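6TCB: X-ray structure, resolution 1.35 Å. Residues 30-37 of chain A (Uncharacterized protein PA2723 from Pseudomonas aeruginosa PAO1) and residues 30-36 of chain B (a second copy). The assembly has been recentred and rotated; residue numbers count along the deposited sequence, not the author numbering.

Chain A 30-37: LRPADQAF
Chain B, residues 30-36: LRPADQA

Two copies of PA2723 meet through the same segment, a loop that turns into a helix at residue 33. The register centres on Pro A32 and Pro B32, whose CA atoms lie 5.7 Å apart. The two stretches bury 406 Å² together.

Leu A30 is extended (phi/psi -85/175), with chi1 m and chi2 t, and stays out of reach of chain B. Leu A30 O accepts from Asp A34 N at 2.9 Å, which closes the turn into the helix. Arg A31 (-87/137) is modelled only to CB. Its CA-to-CB bond points toward chain B, and Arg A31 CB lies 4.2 Å from Pro B32 CB.

Pro A32 follows a cis peptide bond, as does Pro B32. Both rings are C-gamma endo, both residues are N-caps, and their phi/psi values are -96/9 and -97/21. Pro A32 CB and Pro B32 CB make an apolar contact at 4.3 Å. Pro A32 O lies 3.1 Å from Arg B31 NH2, but the angle is too poor for a hydrogen bond. Within chain A, Pro A32 O accepts from Ala A36 N at 3.0 Å and, weakly, from Gln A35 N at 3.1 Å.

Ala A33 opens the helix (-59/-30) and points away from chain B. Asp A34 (-57/-46) leaves the backbone sideways, with chi1 p at 51° and chi2 at 2°. Its two oxygens have different partners. Asp A34 OD1 accepts from Gln A35 N at 2.8 Å, while Asp A34 OD2 accepts from Gln B35 NE2 at 2.8 Å and 174°.

Gln A35 (-73/-37) has the largest covered area, 96 Å². It points toward chain B with chi1 m, chi2 t and chi3 68°. Gln A35 NE2 donates to Asp B34 OD1 at 3.0 Å and 171°, so the Gln-to-Asp bond is made in both directions. The rotamers are not matched: Gln B35 has chi1 t, chi2 t and chi3 -73°. Asp B34 has chi1 p at 49°, and Asp B34 OD1 also accepts from Gln B35 N at 2.8 Å. Gln A35 CG lies 3.4 Å from Gln B35 OE1. Water 1 donates to Gln A35 OE1 at 2.7 Å and accepts from Arg B31 NE at 3.0 Å.

Arg B31 (-53/135) reaches across with chi1 t, chi2 -145° and chi3 -108°. Gln A35 CB lies over one face of its guanidinium. Ala A36 (-65/-30) points sideways, and Ala A36 CB is 3.6 Å from Arg B31 NH2. Phe A37 has chi1 t and chi2 65°; its ring leads away from chain B, and Phe A37 N donates to Ala A33 O at 2.9 Å.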

# COMPACT_ATOMS: atom_id res chain seq x y z
N LEU A 30 13.74 5.31 -2.56
CA LEU A 30 13.09 6.39 -3.28
C LEU A 30 12.01 5.80 -4.19
O LEU A 30 11.82 4.58 -4.26
CB LEU A 30 14.12 7.20 -4.05
CG LEU A 30 15.17 7.86 -3.15
CD1 LEU A 30 16.17 8.65 -3.98
CD2 LEU A 30 14.50 8.75 -2.11
N ARG A 31 11.27 6.67 -4.83
CA ARG A 31 10.26 6.22 -5.78
C ARG A 31 10.90 6.03 -7.14
O ARG A 31 11.70 6.87 -7.57
CB ARG A 31 9.15 7.27 -5.88
N PRO A 32 10.59 4.96 -7.88
CA PRO A 32 9.60 3.90 -7.64
C PRO A 32 10.16 2.64 -6.98
O PRO A 32 9.47 1.64 -6.87
CB PRO A 32 9.12 3.57 -9.06
CG PRO A 32 10.36 3.75 -9.89
CD PRO A 32 11.22 4.80 -9.21
N ALA A 33 11.42 2.70 -6.53
CA ALA A 33 12.03 1.54 -5.90
C ALA A 33 11.26 1.09 -4.66
O ALA A 33 11.28 -0.10 -4.33
CB ALA A 33 13.49 1.82 -5.54
N ASP A 34 10.60 2.01 -3.96
CA ASP A 34 9.81 1.62 -2.79
C ASP A 34 8.75 0.59 -3.15
O ASP A 34 8.60 -0.44 -2.48
CB ASP A 34 9.21 2.85 -2.07
CG ASP A 34 8.45 3.83 -2.97
OD1 ASP A 34 8.29 3.64 -4.19
OD2 ASP A 34 8.00 4.86 -2.40
N GLN A 35 8.02 0.82 -4.24
CA GLN A 35 7.01 -0.15 -4.68
C GLN A 35 7.67 -1.38 -5.27
O GLN A 35 7.19 -2.51 -5.07
CB GLN A 35 6.10 0.51 -5.71
CG GLN A 35 5.35 1.71 -5.18
CD GLN A 35 4.21 2.13 -6.09
OE1 GLN A 35 3.22 1.41 -6.23
NE2 GLN A 35 4.34 3.30 -6.70
N ALA A 36 8.77 -1.19 -6.00
CA ALA A 36 9.44 -2.31 -6.65
C ALA A 36 9.99 -3.29 -5.63
O ALA A 36 10.08 -4.49 -5.91
CB ALA A 36 10.55 -1.79 -7.55
N PHE A 37 10.38 -2.81 -4.44
CA PHE A 37 10.86 -3.74 -3.43
C PHE A 37 9.81 -4.80 -3.11
O PHE A 37 10.16 -5.94 -2.79
CB PHE A 37 11.32 -3.00 -2.17
CG PHE A 37 11.98 -3.90 -1.15
CD1 PHE A 37 13.18 -4.53 -1.45
CD2 PHE A 37 11.41 -4.10 0.10
CE1 PHE A 37 13.80 -5.35 -0.53
CE2 PHE A 37 12.02 -4.93 1.03
CZ PHE A 37 13.21 -5.55 0.71
N LEU B 30 0.07 6.59 -13.97
CA LEU B 30 1.29 5.87 -14.33
C LEU B 30 2.23 5.87 -13.13
O LEU B 30 2.51 6.94 -12.57
CB LEU B 30 1.96 6.53 -15.53
N ARG B 31 2.70 4.69 -12.74
CA ARG B 31 3.63 4.61 -11.62
C ARG B 31 4.80 5.56 -11.87
O ARG B 31 5.33 5.60 -12.99
CB ARG B 31 4.15 3.17 -11.46
CG ARG B 31 4.71 2.85 -10.05
CD ARG B 31 5.91 1.89 -10.06
NE ARG B 31 5.64 0.53 -9.58
CZ ARG B 31 6.59 -0.30 -9.12
NH1 ARG B 31 6.29 -1.52 -8.71
NH2 ARG B 31 7.85 0.12 -9.07
N PRO B 32 5.23 6.35 -10.87
CA PRO B 32 4.84 6.43 -9.45
C PRO B 32 3.81 7.51 -9.05
O PRO B 32 3.70 7.90 -7.87
CB PRO B 32 6.19 6.70 -8.76
CG PRO B 32 6.93 7.57 -9.76
CD PRO B 32 6.43 7.17 -11.15
N ALA B 33 3.04 7.98 -10.04
CA ALA B 33 1.90 8.85 -9.74
C ALA B 33 0.79 8.10 -9.03
O ALA B 33 0.01 8.72 -8.31
CB ALA B 33 1.37 9.50 -11.02
N ASP B 34 0.71 6.77 -9.21
CA ASP B 34 -0.22 5.94 -8.45
C ASP B 34 -0.07 6.16 -6.95
O ASP B 34 -1.04 6.48 -6.25
CB ASP B 34 -0.12 4.45 -8.86
CG ASP B 34 1.32 3.90 -8.89
OD1 ASP B 34 2.29 4.56 -8.48
OD2 ASP B 34 1.48 2.73 -9.34
N GLN B 35 1.15 6.05 -6.44
CA GLN B 35 1.36 6.24 -5.02
C GLN B 35 1.16 7.70 -4.63
O GLN B 35 0.62 7.99 -3.56
CB GLN B 35 2.77 5.80 -4.64
CG GLN B 35 3.10 5.91 -3.18
CD GLN B 35 4.43 5.27 -2.88
OE1 GLN B 35 4.54 4.05 -2.87
NE2 GLN B 35 5.45 6.08 -2.70
N ALA B 36 1.57 8.63 -5.49
CA ALA B 36 1.42 10.04 -5.16
C ALA B 36 -0.05 10.44 -5.02
O ALA B 36 -0.38 11.34 -4.24
CB ALA B 36 2.11 10.92 -6.21
O HOH W 1 3.34 -0.63 -8.07